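Long-range contacts in diaminopimelate decarboxylase (PDB 1TUF), which decarboxylates meso-diaminopimelate to L-lysine, the last step of lysine biosynthesis, with pyridoxal 5'-phosphate as cofactor: residues G304-I309 / D371-G376; H338-K343 / A380-G385; G355-S360 / N394-G399. One frame throughout, in Å; residues are numbered along the deposited sequence.

Contact 1 (G304-I309 / D371-G376)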
ATOM      1  N   GLY A 304       0.024  11.844 -15.510  1.00 34.47           N
ATOM      2  CA  GLY A 304      -1.297  12.094 -14.958  1.00 35.02           C
ATOM      3  C   GLY A 304      -1.869  13.421 -15.423  1.00 34.11           C
ATOM      4  O   GLY A 304      -1.233  14.457 -15.264  1.00 35.51           O
ATOM      5  N   LYS A 305      -3.072  13.394 -15.983  1.00 34.72           N
ATOM      6  CA  LYS A 305      -3.711  14.609 -16.473  1.00 36.26           C
ATOM      7  C   LYS A 305      -4.283  15.427 -15.315  1.00 37.04           C
ATOM      8  O   LYS A 305      -4.811  14.874 -14.344  1.00 37.60           O
ATOM      9  CB  LYS A 305      -4.825  14.247 -17.459  1.00 36.53           C
ATOM     10  CG  LYS A 305      -5.333  15.403 -18.298  1.00 41.04           C
ATOM     11  CD  LYS A 305      -6.535  14.970 -19.128  1.00 45.03           C
ATOM     12  CE  LYS A 305      -6.857  15.954 -20.251  1.00 47.88           C
ATOM     13  NZ  LYS A 305      -5.800  16.008 -21.311  1.00 48.81           N
ATOM     14  N   VAL A 306      -4.168  16.746 -15.416  1.00 36.17           N
ATOM     15  CA  VAL A 306      -4.687  17.631 -14.386  1.00 36.47           C
ATOM     16  C   VAL A 306      -6.142  17.944 -14.719  1.00 35.71           C
ATOM     17  O   VAL A 306      -6.445  18.437 -15.802  1.00 35.75           O
ATOM     18  CB  VAL A 306      -3.863  18.942 -14.316  1.00 36.97           C
ATOM     19  CG1 VAL A 306      -3.692  19.514 -15.693  1.00 38.75           C
ATOM     20  CG2 VAL A 306      -4.557  19.951 -13.420  1.00 39.73           C
ATOM     21  N   HIS A 307      -7.044  17.646 -13.792  1.00 35.77           N
ATOM     22  CA  HIS A 307      -8.462  17.887 -14.035  1.00 36.19           C
ATOM     23  C   HIS A 307      -8.979  19.125 -13.321  1.00 36.66           C
ATOM     24  O   HIS A 307     -10.034  19.657 -13.673  1.00 36.96           O
ATOM     25  CB  HIS A 307      -9.298  16.684 -13.586  1.00 35.19           C
ATOM     26  CG  HIS A 307      -9.127  15.466 -14.438  1.00 33.16           C
ATOM     27  ND1 HIS A 307      -7.973  14.710 -14.440  1.00 35.00           N
ATOM     28  CD2 HIS A 307      -9.978  14.853 -15.293  1.00 33.02           C
ATOM     29  CE1 HIS A 307      -8.123  13.684 -15.259  1.00 35.07           C
ATOM     30  NE2 HIS A 307      -9.331  13.748 -15.789  1.00 34.75           N
ATOM     31  N   HIS A 308      -8.233  19.590 -12.325  1.00 36.63           N
ATOM     32  CA  HIS A 308      -8.655  20.747 -11.553  1.00 36.47           C
ATOM     33  C   HIS A 308      -7.495  21.546 -11.012  1.00 36.64           C
ATOM     34  O   HIS A 308      -6.418  21.010 -10.749  1.00 34.17           O
ATOM     35  CB  HIS A 308      -9.506  20.300 -10.362  1.00 36.67           C
ATOM     36  CG  HIS A 308     -10.843  19.751 -10.741  1.00 39.41           C
ATOM     37  ND1 HIS A 308     -11.887  20.556 -11.141  1.00 38.73           N
ATOM     38  CD2 HIS A 308     -11.311  18.480 -10.777  1.00 38.99           C
ATOM     39  CE1 HIS A 308     -12.942  19.805 -11.403  1.00 40.75           C
ATOM     40  NE2 HIS A 308     -12.620  18.542 -11.190  1.00 39.96           N
ATOM     41  N   ILE A 309      -7.750  22.834 -10.829  1.00 37.04           N
ATOM     42  CA  ILE A 309      -6.784  23.755 -10.272  1.00 39.03           C
ATOM     43  C   ILE A 309      -7.528  24.423  -9.129  1.00 39.16           C
ATOM     44  O   ILE A 309      -8.476  25.174  -9.351  1.00 39.90           O
ATOM     45  CB  ILE A 309      -6.375  24.815 -11.297  1.00 41.58           C
ATOM     46  CG1 ILE A 309      -5.593  24.152 -12.428  1.00 43.55           C
ATOM     47  CG2 ILE A 309      -5.552  25.899 -10.621  1.00 39.97           C
ATOM     48  CD1 ILE A 309      -5.230  25.107 -13.538  1.00 48.95           C
ATOM     49  N   ASP A 371       6.194  24.678 -14.776  1.00 47.62           N
ATOM     50  CA  ASP A 371       5.754  25.620 -15.801  1.00 49.57           C
ATOM     51  C   ASP A 371       4.242  25.770 -15.602  1.00 49.51           C
ATOM     52  O   ASP A 371       3.557  24.779 -15.349  1.00 50.15           O
ATOM     53  CB  ASP A 371       6.065  25.062 -17.202  1.00 50.02           C
ATOM     54  CG  ASP A 371       7.551  25.133 -17.552  1.00 50.89           C
ATOM     55  OD1 ASP A 371       8.386  24.653 -16.757  1.00 52.68           O
ATOM     56  OD2 ASP A 371       7.887  25.670 -18.628  1.00 52.13           O
ATOM     57  N   LYS A 372       3.722  26.992 -15.706  1.00 49.89           N
ATOM     58  CA  LYS A 372       2.293  27.227 -15.497  1.00 51.02           C
ATOM     59  C   LYS A 372       1.422  26.027 -15.807  1.00 50.08           C
ATOM     60  O   LYS A 372       1.296  25.607 -16.961  1.00 49.83           O
ATOM     61  CB  LYS A 372       1.803  28.428 -16.310  1.00 53.49           C
ATOM     62  CG  LYS A 372       1.730  29.719 -15.509  1.00 57.09           C
ATOM     63  CD  LYS A 372       0.678  29.656 -14.408  1.00 58.78           C
ATOM     64  CE  LYS A 372      -0.739  29.658 -14.974  1.00 61.24           C
ATOM     65  NZ  LYS A 372      -1.782  29.558 -13.896  1.00 59.84           N
ATOM     66  N   VAL A 373       0.822  25.471 -14.763  1.00 49.45           N
ATOM     67  CA  VAL A 373      -0.045  24.322 -14.931  1.00 47.41           C
ATOM     68  C   VAL A 373      -1.399  24.808 -15.404  1.00 45.55           C
ATOM     69  O   VAL A 373      -1.920  25.800 -14.919  1.00 46.02           O
ATOM     70  CB  VAL A 373      -0.208  23.551 -13.620  1.00 47.52           C
ATOM     71  CG1 VAL A 373      -1.086  22.342 -13.848  1.00 47.51           C
ATOM     72  CG2 VAL A 373       1.152  23.135 -13.100  1.00 47.51           C
ATOM     73  N   GLU A 374      -1.972  24.101 -16.358  1.00 45.57           N
ATOM     74  CA  GLU A 374      -3.254  24.494 -16.896  1.00 44.96           C
ATOM     75  C   GLU A 374      -4.141  23.253 -16.953  1.00 43.48           C
ATOM     76  O   GLU A 374      -3.646  22.145 -17.129  1.00 45.13           O
ATOM     77  CB  GLU A 374      -3.023  25.071 -18.288  1.00 46.77           C
ATOM     78  CG  GLU A 374      -3.938  26.206 -18.659  1.00 51.70           C
ATOM     79  CD  GLU A 374      -3.270  27.187 -19.604  1.00 55.48           C
ATOM     80  OE1 GLU A 374      -2.820  26.763 -20.698  1.00 56.74           O
ATOM     81  OE2 GLU A 374      -3.191  28.384 -19.250  1.00 57.27           O
ATOM     82  N   VAL A 375      -5.443  23.420 -16.781  1.00 41.34           N
ATOM     83  CA  VAL A 375      -6.332  22.271 -16.831  1.00 40.03           C
ATOM     84  C   VAL A 375      -6.126  21.590 -18.176  1.00 40.46           C
ATOM     85  O   VAL A 375      -6.134  22.239 -19.225  1.00 42.34           O
ATOM     86  CB  VAL A 375      -7.811  22.704 -16.663  1.00 39.90           C
ATOM     87  CG1 VAL A 375      -8.761  21.565 -17.059  1.00 38.20           C
ATOM     88  CG2 VAL A 375      -8.059  23.107 -15.216  1.00 37.46           C
ATOM     89  N   GLY A 376      -5.918  20.279 -18.140  1.00 39.36           N
ATOM     90  CA  GLY A 376      -5.694  19.540 -19.368  1.00 39.40           C
ATOM     91  C   GLY A 376      -4.237  19.130 -19.533  1.00 39.62           C
ATOM     92  O   GLY A 376      -3.930  18.153 -20.219  1.00 40.85           O
TER
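Gly376 is gripped from both of its backbone ends by segment 304-309 of strand 300-311. Its amide N donates to Val306 O at 3.0 Å. The N-H...O angle is 159°, and the donor is tilted slightly from the carbonyl plane. Its own carbonyl O accepts from Lys305 NZ, also at 3.0 Å. The ammonium arrives in the carbonyl plane on a lone pair. The lysine chain runs extended and bends at its last torsion (chi4 67°), which swings NZ toward that oxygen.

Apolar groups fill in beside these two bonds. Val306 CG1 presses on Glu374 O at only 3.0 Å, a tight spot. Val306 CG2 reaches Val373 CG1 at 4.2 Å. Further along the strand, the Ile309 tip covers the 373-375 backbone, with CD1 3.7 Å from Val375 N. The same CD1 meets Val375 CG2 at 3.8 Å.

In the next shell, Asp377 hydrogen-bonds to Val306 through the backbone, and its OD2 takes the amide of Glu374. The carboxylate of Glu374 turns to Lys345 in a salt bridge. On the other strand edge, His307 and His308 pair with Met319. The imidazole of His308 bonds to Ser137 and Lys115 of the second subunit, so this strand also belongs to the dimer interface.

Segment 371-376 leads into strand 378-381, which runs antiparallel to strand 300-311. The contact thus extends that pairing into the preceding loop of the beta domain. Val306 and Ile309 pack beside the polar bonds, which hold Gly376 at N by a backbone carbonyl and at O by an ammonium whose positive charge would probably polarise that carbonyl.

Contact 2 (H338-K343 / A380-G385)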
ATOM      1  N   HIS A 338      10.835  13.742  -8.607  1.00 40.05           N
ATOM      2  CA  HIS A 338      10.866  14.927  -9.446  1.00 39.76           C
ATOM      3  C   HIS A 338       9.560  14.994 -10.239  1.00 37.99           C
ATOM      4  O   HIS A 338       9.068  13.976 -10.729  1.00 35.97           O
ATOM      5  CB  HIS A 338      12.068  14.889 -10.392  1.00 40.66           C
ATOM      6  CG  HIS A 338      12.288  16.175 -11.124  1.00 43.30           C
ATOM      7  ND1 HIS A 338      12.656  16.228 -12.450  1.00 45.20           N
ATOM      8  CD2 HIS A 338      12.146  17.461 -10.722  1.00 44.49           C
ATOM      9  CE1 HIS A 338      12.725  17.490 -12.837  1.00 45.29           C
ATOM     10  NE2 HIS A 338      12.420  18.258 -11.806  1.00 45.00           N
ATOM     11  N   ILE A 339       8.997  16.192 -10.357  1.00 36.54           N
ATOM     12  CA  ILE A 339       7.740  16.369 -11.075  1.00 36.37           C
ATOM     13  C   ILE A 339       7.798  17.557 -12.028  1.00 37.32           C
ATOM     14  O   ILE A 339       8.275  18.627 -11.658  1.00 38.02           O
ATOM     15  CB  ILE A 339       6.574  16.603 -10.083  1.00 36.09           C
ATOM     16  CG1 ILE A 339       6.455  15.416  -9.121  1.00 34.04           C
ATOM     17  CG2 ILE A 339       5.277  16.826 -10.852  1.00 34.85           C
ATOM     18  CD1 ILE A 339       5.341  15.562  -8.090  1.00 34.02           C
ATOM     19  N   ILE A 340       7.313  17.376 -13.254  1.00 37.65           N
ATOM     20  CA  ILE A 340       7.314  18.467 -14.227  1.00 37.94           C
ATOM     21  C   ILE A 340       6.066  18.457 -15.106  1.00 39.41           C
ATOM     22  O   ILE A 340       5.280  17.508 -15.097  1.00 38.50           O
ATOM     23  CB  ILE A 340       8.515  18.394 -15.184  1.00 36.99           C
ATOM     24  CG1 ILE A 340       8.394  17.134 -16.036  1.00 36.69           C
ATOM     25  CG2 ILE A 340       9.825  18.428 -14.415  1.00 35.61           C
ATOM     26  CD1 ILE A 340       9.394  17.057 -17.153  1.00 36.63           C
ATOM     27  N   ASN A 341       5.908  19.527 -15.873  1.00 40.60           N
ATOM     28  CA  ASN A 341       4.790  19.672 -16.790  1.00 42.59           C
ATOM     29  C   ASN A 341       5.334  19.253 -18.154  1.00 45.23           C
ATOM     30  O   ASN A 341       6.355  19.776 -18.607  1.00 45.32           O
ATOM     31  CB  ASN A 341       4.350  21.136 -16.833  1.00 41.23           C
ATOM     32  CG  ASN A 341       3.078  21.347 -17.631  1.00 42.72           C
ATOM     33  OD1 ASN A 341       2.731  20.551 -18.514  1.00 42.08           O
ATOM     34  ND2 ASN A 341       2.380  22.441 -17.336  1.00 43.84           N
ATOM     35  N   CYS A 342       4.664  18.309 -18.806  1.00 47.31           N
ATOM     36  CA  CYS A 342       5.111  17.833 -20.110  1.00 49.26           C
ATOM     37  C   CYS A 342       5.131  18.932 -21.169  1.00 50.90           C
ATOM     38  O   CYS A 342       5.562  18.708 -22.302  1.00 51.76           O
ATOM     39  CB  CYS A 342       4.222  16.678 -20.570  1.00 48.32           C
ATOM     40  SG  CYS A 342       4.427  15.210 -19.556  1.00 50.56           S
ATOM     41  N   LYS A 343       4.666  20.118 -20.792  1.00 52.47           N
ATOM     42  CA  LYS A 343       4.626  21.257 -21.702  1.00 55.13           C
ATOM     43  C   LYS A 343       5.383  22.423 -21.071  1.00 55.96           C
ATOM     44  O   LYS A 343       5.129  22.790 -19.923  1.00 53.98           O
ATOM     45  CB  LYS A 343       3.170  21.660 -21.972  1.00 56.55           C
ATOM     46  CG  LYS A 343       2.819  21.882 -23.445  1.00 57.85           C
ATOM     47  CD  LYS A 343       3.608  23.037 -24.043  1.00 60.62           C
ATOM     48  CE  LYS A 343       3.167  23.355 -25.475  1.00 62.62           C
ATOM     49  NZ  LYS A 343       3.353  22.225 -26.442  1.00 64.06           N
ATOM     50  N   ALA A 380       4.318  14.879 -15.254  1.00 35.27           N
ATOM     51  CA  ALA A 380       5.071  13.632 -15.277  1.00 35.39           C
ATOM     52  C   ALA A 380       5.880  13.478 -14.008  1.00 35.72           C
ATOM     53  O   ALA A 380       6.576  14.401 -13.595  1.00 38.11           O
ATOM     54  CB  ALA A 380       5.991  13.606 -16.479  1.00 36.63           C
ATOM     55  N   ILE A 381       5.781  12.321 -13.374  1.00 34.72           N
ATOM     56  CA  ILE A 381       6.555  12.099 -12.170  1.00 37.69           C
ATOM     57  C   ILE A 381       7.670  11.101 -12.490  1.00 37.51           C
ATOM     58  O   ILE A 381       7.428  10.038 -13.056  1.00 38.98           O
ATOM     59  CB  ILE A 381       5.658  11.603 -11.016  1.00 38.20           C
ATOM     60  CG1 ILE A 381       6.509  11.290  -9.792  1.00 41.77           C
ATOM     61  CG2 ILE A 381       4.893  10.389 -11.436  1.00 42.61           C
ATOM     62  CD1 ILE A 381       5.686  11.069  -8.536  1.00 44.55           C
ATOM     63  N   PHE A 382       8.892  11.467 -12.124  1.00 37.36           N
ATOM     64  CA  PHE A 382      10.078  10.666 -12.400  1.00 35.23           C
ATOM     65  C   PHE A 382      10.386   9.520 -11.436  1.00 36.04           C
ATOM     66  O   PHE A 382       9.932   9.486 -10.285  1.00 36.64           O
ATOM     67  CB  PHE A 382      11.323  11.575 -12.445  1.00 34.10           C
ATOM     68  CG  PHE A 382      11.399  12.486 -13.654  1.00 33.38           C
ATOM     69  CD1 PHE A 382      10.258  13.080 -14.179  1.00 34.30           C
ATOM     70  CD2 PHE A 382      12.635  12.798 -14.226  1.00 35.18           C
ATOM     71  CE1 PHE A 382      10.342  13.973 -15.254  1.00 33.66           C
ATOM     72  CE2 PHE A 382      12.732  13.692 -15.303  1.00 30.89           C
ATOM     73  CZ  PHE A 382      11.585  14.278 -15.815  1.00 33.23           C
ATOM     74  N   ASP A 383      11.167   8.574 -11.943  1.00 34.38           N
ATOM     75  CA  ASP A 383      11.646   7.462 -11.162  1.00 34.39           C
ATOM     76  C   ASP A 383      10.593   6.639 -10.444  1.00 33.56           C
ATOM     77  O   ASP A 383      10.661   6.438  -9.231  1.00 32.07           O
ATOM     78  CB  ASP A 383      12.678   8.021 -10.187  1.00 37.07           C
ATOM     79  CG  ASP A 383      13.646   8.991 -10.873  1.00 40.76           C
ATOM     80  OD1 ASP A 383      14.488   8.514 -11.668  1.00 41.97           O
ATOM     81  OD2 ASP A 383      13.553  10.223 -10.639  1.00 39.78           O
ATOM     82  N   VAL A 384       9.629   6.132 -11.200  1.00 32.43           N
ATOM     83  CA  VAL A 384       8.584   5.330 -10.592  1.00 32.40           C
ATOM     84  C   VAL A 384       8.683   3.879 -11.048  1.00 32.63           C
ATOM     85  O   VAL A 384       7.812   3.060 -10.753  1.00 33.24           O
ATOM     86  CB  VAL A 384       7.188   5.927 -10.916  1.00 33.20           C
ATOM     87  CG1 VAL A 384       7.085   7.337 -10.308  1.00 33.18           C
ATOM     88  CG2 VAL A 384       6.967   6.009 -12.424  1.00 31.86           C
ATOM     89  N   GLY A 385       9.774   3.566 -11.745  1.00 30.81           N
ATOM     90  CA  GLY A 385       9.974   2.221 -12.251  1.00 29.13           C
ATOM     91  C   GLY A 385      10.142   1.171 -11.173  1.00 27.97           C
ATOM     92  O   GLY A 385       9.834   0.001 -11.361  1.00 26.56           O
TER
HETATM   93  O   HOH W   1      12.821  11.766  -8.660  1.00 42.89           O
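Phe382 and His338 meet as a T-shaped pair, the imidazole edge toward the phenyl face. The ring centroids are 4.9 Å apart and the planes stand at 73°. The two side chains point the same way, side by side.

The phenylalanine can be followed outward. Its CB lies 3.7 Å from His338 O and close to His338 CB. On the ring, CD1 stays near the same carbonyl oxygen. CE2 faces His338 ND1 at 3.8 Å, and that nitrogen stands over the centre of the ring. It is buried and has no hydrogen-bond partner in the model. CE1 meets Ile340 CD1 at 3.7 Å, at the ring edge, and CZ touches that methyl too. The isoleucine brings its long branch there by setting CG1 between the backbone N and the carbonyl carbon (chi1 65°).

The backbones pair as antiparallel strands. Phe382 N donates to His338 O at 2.9 Å, almost straight at 175°. Ile340 and Ala380 form a hydrogen-bonded pair, each donating to the other. Ile339 and Ile381 are the non-hydrogen-bonded pair, and their CG1 atoms approach on the other face. A water bridges His338 N, at 2.8 Å, to Asp383 OD2, which also makes a salt bridge with Lys257.

Tyr301 and Phe14 add further aromatic contacts to Phe382. In the mixed sheet of the beta domain, strand 378-381 lies between strands 339-341 and 300-311. Ile339 and Ile381 pack on Phe364 of strand 363-371. On the face of Ala380, whose CB meets Cys342 SG, Cys342 also rests against Ala21 and Ile22 of helix 21-28.

Contact 3 (G355-S360 / N394-G399). With AZ1 (azelaic acid), chain D.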
ATOM      1  N   GLY A 355      -3.379  13.705  -5.647  1.00 40.74           N
ATOM      2  CA  GLY A 355      -4.232  12.785  -6.378  1.00 40.73           C
ATOM      3  C   GLY A 355      -5.694  12.995  -6.025  1.00 39.77           C
ATOM      4  O   GLY A 355      -6.046  13.978  -5.374  1.00 37.77           O
ATOM      5  N   GLY A 356      -6.549  12.066  -6.439  1.00 42.86           N
ATOM      6  CA  GLY A 356      -7.969  12.193  -6.150  1.00 44.04           C
ATOM      7  C   GLY A 356      -8.490  11.314  -5.027  1.00 44.79           C
ATOM      8  O   GLY A 356      -9.705  11.205  -4.848  1.00 47.08           O
ATOM      9  N   LEU A 357      -7.594  10.685  -4.270  1.00 43.92           N
ATOM     10  CA  LEU A 357      -8.026   9.823  -3.174  1.00 43.06           C
ATOM     11  C   LEU A 357      -8.370  10.609  -1.928  1.00 42.99           C
ATOM     12  O   LEU A 357      -7.716  11.597  -1.601  1.00 43.89           O
ATOM     13  CB  LEU A 357      -6.952   8.798  -2.813  1.00 43.57           C
ATOM     14  CG  LEU A 357      -6.561   7.751  -3.854  1.00 44.97           C
ATOM     15  CD1 LEU A 357      -6.068   6.499  -3.148  1.00 44.69           C
ATOM     16  CD2 LEU A 357      -7.760   7.407  -4.703  1.00 46.99           C
ATOM     17  N   CYS A 358      -9.397  10.150  -1.221  1.00 43.51           N
ATOM     18  CA  CYS A 358      -9.827  10.816   0.000  1.00 42.96           C
ATOM     19  C   CYS A 358      -8.943  10.464   1.173  1.00 42.26           C
ATOM     20  O   CYS A 358      -9.407   9.965   2.196  1.00 42.47           O
ATOM     21  CB  CYS A 358     -11.271  10.464   0.318  1.00 43.15           C
ATOM     22  SG  CYS A 358     -12.352  11.861   0.039  1.00 47.80           S
ATOM     23  N   GLU A 359      -7.659  10.754   1.009  1.00 41.05           N
ATOM     24  CA  GLU A 359      -6.656  10.471   2.016  1.00 39.14           C
ATOM     25  C   GLU A 359      -5.739  11.681   2.010  1.00 39.19           C
ATOM     26  O   GLU A 359      -5.223  12.059   0.967  1.00 39.11           O
ATOM     27  CB  GLU A 359      -5.903   9.209   1.601  1.00 38.83           C
ATOM     28  CG  GLU A 359      -4.980   8.619   2.630  1.00 39.67           C
ATOM     29  CD  GLU A 359      -5.691   8.208   3.905  1.00 40.91           C
ATOM     30  OE1 GLU A 359      -6.703   7.475   3.828  1.00 40.95           O
ATOM     31  OE2 GLU A 359      -5.229   8.616   4.988  1.00 41.38           O
ATOM     32  N   SER A 360      -5.550  12.301   3.167  1.00 40.20           N
ATOM     33  CA  SER A 360      -4.705  13.480   3.252  1.00 41.36           C
ATOM     34  C   SER A 360      -3.275  13.262   2.743  1.00 41.95           C
ATOM     35  O   SER A 360      -2.684  14.154   2.134  1.00 42.44           O
ATOM     36  CB  SER A 360      -4.668  13.983   4.695  1.00 42.50           C
ATOM     37  OG  SER A 360      -4.204  12.970   5.565  1.00 46.44           O
ATOM     38  N   ASN A 394      -5.984  -0.948  -5.137  1.00 28.92           N
ATOM     39  CA  ASN A 394      -7.305  -0.437  -5.492  1.00 28.29           C
ATOM     40  C   ASN A 394      -7.948   0.418  -4.410  1.00 27.98           C
ATOM     41  O   ASN A 394      -9.175   0.556  -4.357  1.00 27.15           O
ATOM     42  CB  ASN A 394      -8.242  -1.596  -5.833  1.00 29.80           C
ATOM     43  CG  ASN A 394      -7.834  -2.321  -7.107  1.00 32.60           C
ATOM     44  OD1 ASN A 394      -7.523  -1.691  -8.126  1.00 34.34           O
ATOM     45  ND2 ASN A 394      -7.853  -3.647  -7.063  1.00 30.30           N
ATOM     46  N   TYR A 395      -7.122   1.001  -3.552  1.00 26.73           N
ATOM     47  CA  TYR A 395      -7.628   1.845  -2.486  1.00 25.92           C
ATOM     48  C   TYR A 395      -8.565   2.883  -3.090  1.00 27.23           C
ATOM     49  O   TYR A 395      -8.300   3.423  -4.178  1.00 27.59           O
ATOM     50  CB  TYR A 395      -6.464   2.509  -1.759  1.00 25.33           C
ATOM     51  CG  TYR A 395      -6.880   3.289  -0.544  1.00 26.70           C
ATOM     52  CD1 TYR A 395      -7.897   2.815   0.306  1.00 26.21           C
ATOM     53  CD2 TYR A 395      -6.242   4.488  -0.217  1.00 24.96           C
ATOM     54  CE1 TYR A 395      -8.264   3.520   1.451  1.00 25.73           C
ATOM     55  CE2 TYR A 395      -6.598   5.200   0.921  1.00 24.95           C
ATOM     56  CZ  TYR A 395      -7.604   4.712   1.754  1.00 25.05           C
ATOM     57  OH  TYR A 395      -7.904   5.405   2.897  1.00 27.41           O
ATOM     58  N   ASN A 396      -9.655   3.162  -2.377  1.00 27.72           N
ATOM     59  CA  ASN A 396     -10.697   4.086  -2.837  1.00 27.04           C
ATOM     60  C   ASN A 396     -11.349   3.511  -4.084  1.00 28.03           C
ATOM     61  O   ASN A 396     -11.774   4.265  -4.961  1.00 28.36           O
ATOM     62  CB  ASN A 396     -10.139   5.456  -3.199  1.00 26.80           C
ATOM     63  CG  ASN A 396      -9.857   6.322  -1.988  1.00 28.58           C
ATOM     64  OD1 ASN A 396     -10.020   7.545  -2.039  1.00 28.25           O
ATOM     65  ND2 ASN A 396      -9.414   5.703  -0.903  1.00 26.64           N
ATOM     66  N   ALA A 397     -11.421   2.181  -4.160  1.00 28.79           N
ATOM     67  CA  ALA A 397     -11.995   1.489  -5.314  1.00 30.01           C
ATOM     68  C   ALA A 397     -11.554   2.095  -6.654  1.00 31.15           C
ATOM     69  O   ALA A 397     -12.380   2.543  -7.455  1.00 31.10           O
ATOM     70  CB  ALA A 397     -13.512   1.480  -5.219  1.00 27.12           C
ATOM     71  N   ARG A 398     -10.243   2.111  -6.875  1.00 32.60           N
ATOM     72  CA  ARG A 398      -9.651   2.624  -8.108  1.00 35.24           C
ATOM     73  C   ARG A 398      -8.827   1.508  -8.748  1.00 34.28           C
ATOM     74  O   ARG A 398      -8.063   0.827  -8.068  1.00 33.74           O
ATOM     75  CB  ARG A 398      -8.744   3.819  -7.809  1.00 37.03           C
ATOM     76  CG  ARG A 398      -9.451   5.166  -7.704  1.00 40.95           C
ATOM     77  CD  ARG A 398      -8.408   6.271  -7.503  1.00 47.52           C
ATOM     78  NE  ARG A 398      -8.861   7.603  -7.925  1.00 52.18           N
ATOM     79  CZ  ARG A 398      -9.791   8.325  -7.302  1.00 55.05           C
ATOM     80  NH1 ARG A 398     -10.389   7.855  -6.212  1.00 57.13           N
ATOM     81  NH2 ARG A 398     -10.114   9.528  -7.760  1.00 55.49           N
ATOM     82  N   GLY A 399      -8.987   1.308 -10.050  1.00 34.99           N
ATOM     83  CA  GLY A 399      -8.238   0.256 -10.711  1.00 34.15           C
ATOM     84  C   GLY A 399      -6.780   0.636 -10.891  1.00 34.74           C
ATOM     85  O   GLY A 399      -6.439   1.816 -10.875  1.00 33.84           O
TER
HETATM   86  C   AZ1 D 503      -8.437  11.236   5.978  1.00 42.97           C
HETATM   87  C2  AZ1 D 503      -8.037   9.769   6.223  1.00 42.16           C
HETATM   88  C3  AZ1 D 503      -7.514   8.671   7.183  1.00 41.11           C
HETATM   89  C4  AZ1 D 503      -7.243   7.167   6.975  1.00 41.45           C
HETATM   90  C5  AZ1 D 503      -6.098   6.388   7.655  1.00 39.89           C
HETATM   91  C6  AZ1 D 503      -6.210   4.848   7.662  1.00 39.38           C
HETATM   92  C7  AZ1 D 503      -5.724   3.804   8.684  1.00 38.73           C
HETATM   93  C8  AZ1 D 503      -4.642   4.061   9.738  1.00 43.77           C
HETATM   94  C9  AZ1 D 503      -5.082   4.613  11.108  1.00 49.33           C
HETATM   95  OXT AZ1 D 503      -8.877  11.662   4.776  1.00 45.01           O
HETATM   96  O   AZ1 D 503      -8.359  12.045   6.896  1.00 44.57           O
HETATM   97  O2  AZ1 D 503      -4.642   5.873  11.514  1.00 49.85           O
HETATM   98 OXT2 AZ1 D 503      -5.818   3.883  11.807  1.00 53.65           O
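Glu359 and Tyr395 both swing their side chains opposite the backbone N, with chi1 at -170° and -174°. A bend at chi2 of Glu359 then turns its carboxylate to the phenol. Tyr395 OH donates to Glu359 OE1 at 2.6 Å, a short bond that meets the oxygen nearly along its C-O axis. The oxygen lies at the edge of the ring, in its plane, and the side chains cross at about a right angle. This bond probably limits the rotation of the carboxylate, whose OE2 comes within 3.2 Å of C3 of the bound azelaic acid.

Asn396 supplies the second polar link. Its OD1 accepts from Cys358 N at 2.8 Å, with an N-H...O angle of 155° and the donor in the carbonyl plane. Its ND2 stands 3.1 Å above the centre of the ring of the preceding Tyr395.

Cys358, the predicted proton donor, is the centre of an inverse gamma turn. It packs on the pyridoxal-lysine of the second subunit, and Arg329 of that subunit binds the same azelaic acid. This is the composite active site of the class-II decarboxylases, built across the dimer interface. Cys358 O lies 3.1 Å from ligand OXT. Glu359 lines the azelaic acid pocket and is inferred to bind substrate, consistent with Tyr395 acting as a second-shell residue that positions it.

Leu357 packs between Tyr395 and Arg398. Its CD1 meets Tyr395 CD2 at 3.6 Å. Its CD2 lies over one face of the Arg398 guanidinium, tightly, 3.1 Å from NH1. That nitrogen is buried and has no hydrogen-bond partner in the model. Lys179 and Asn113 of the second subunit bond to Gly355 O.

In the fold
The chain first lays strand 32-36 into the mixed sheet, makes the barrel, and returns to that sheet with strand 300-311, where contact 1 opens. Contact 2 opens next, at 338-343, and contact 3 at 355-360. They close in the same order, at 371-376, 380-385 and 394-399. Every pair therefore crosses, and none nests. Contacts 1 and 2 reach the same mixed sheet and touch through Asn341 ND2 and Asp371 O, probably a hydrogen bond. Contact 3 is about 19 Å, centre to centre, from contact 1. It ties the loop between strands 348-354 and 363-371 to the one before strand 402-407, beside the ligand pocket. Contacts 1 and 3 also touch the second subunit.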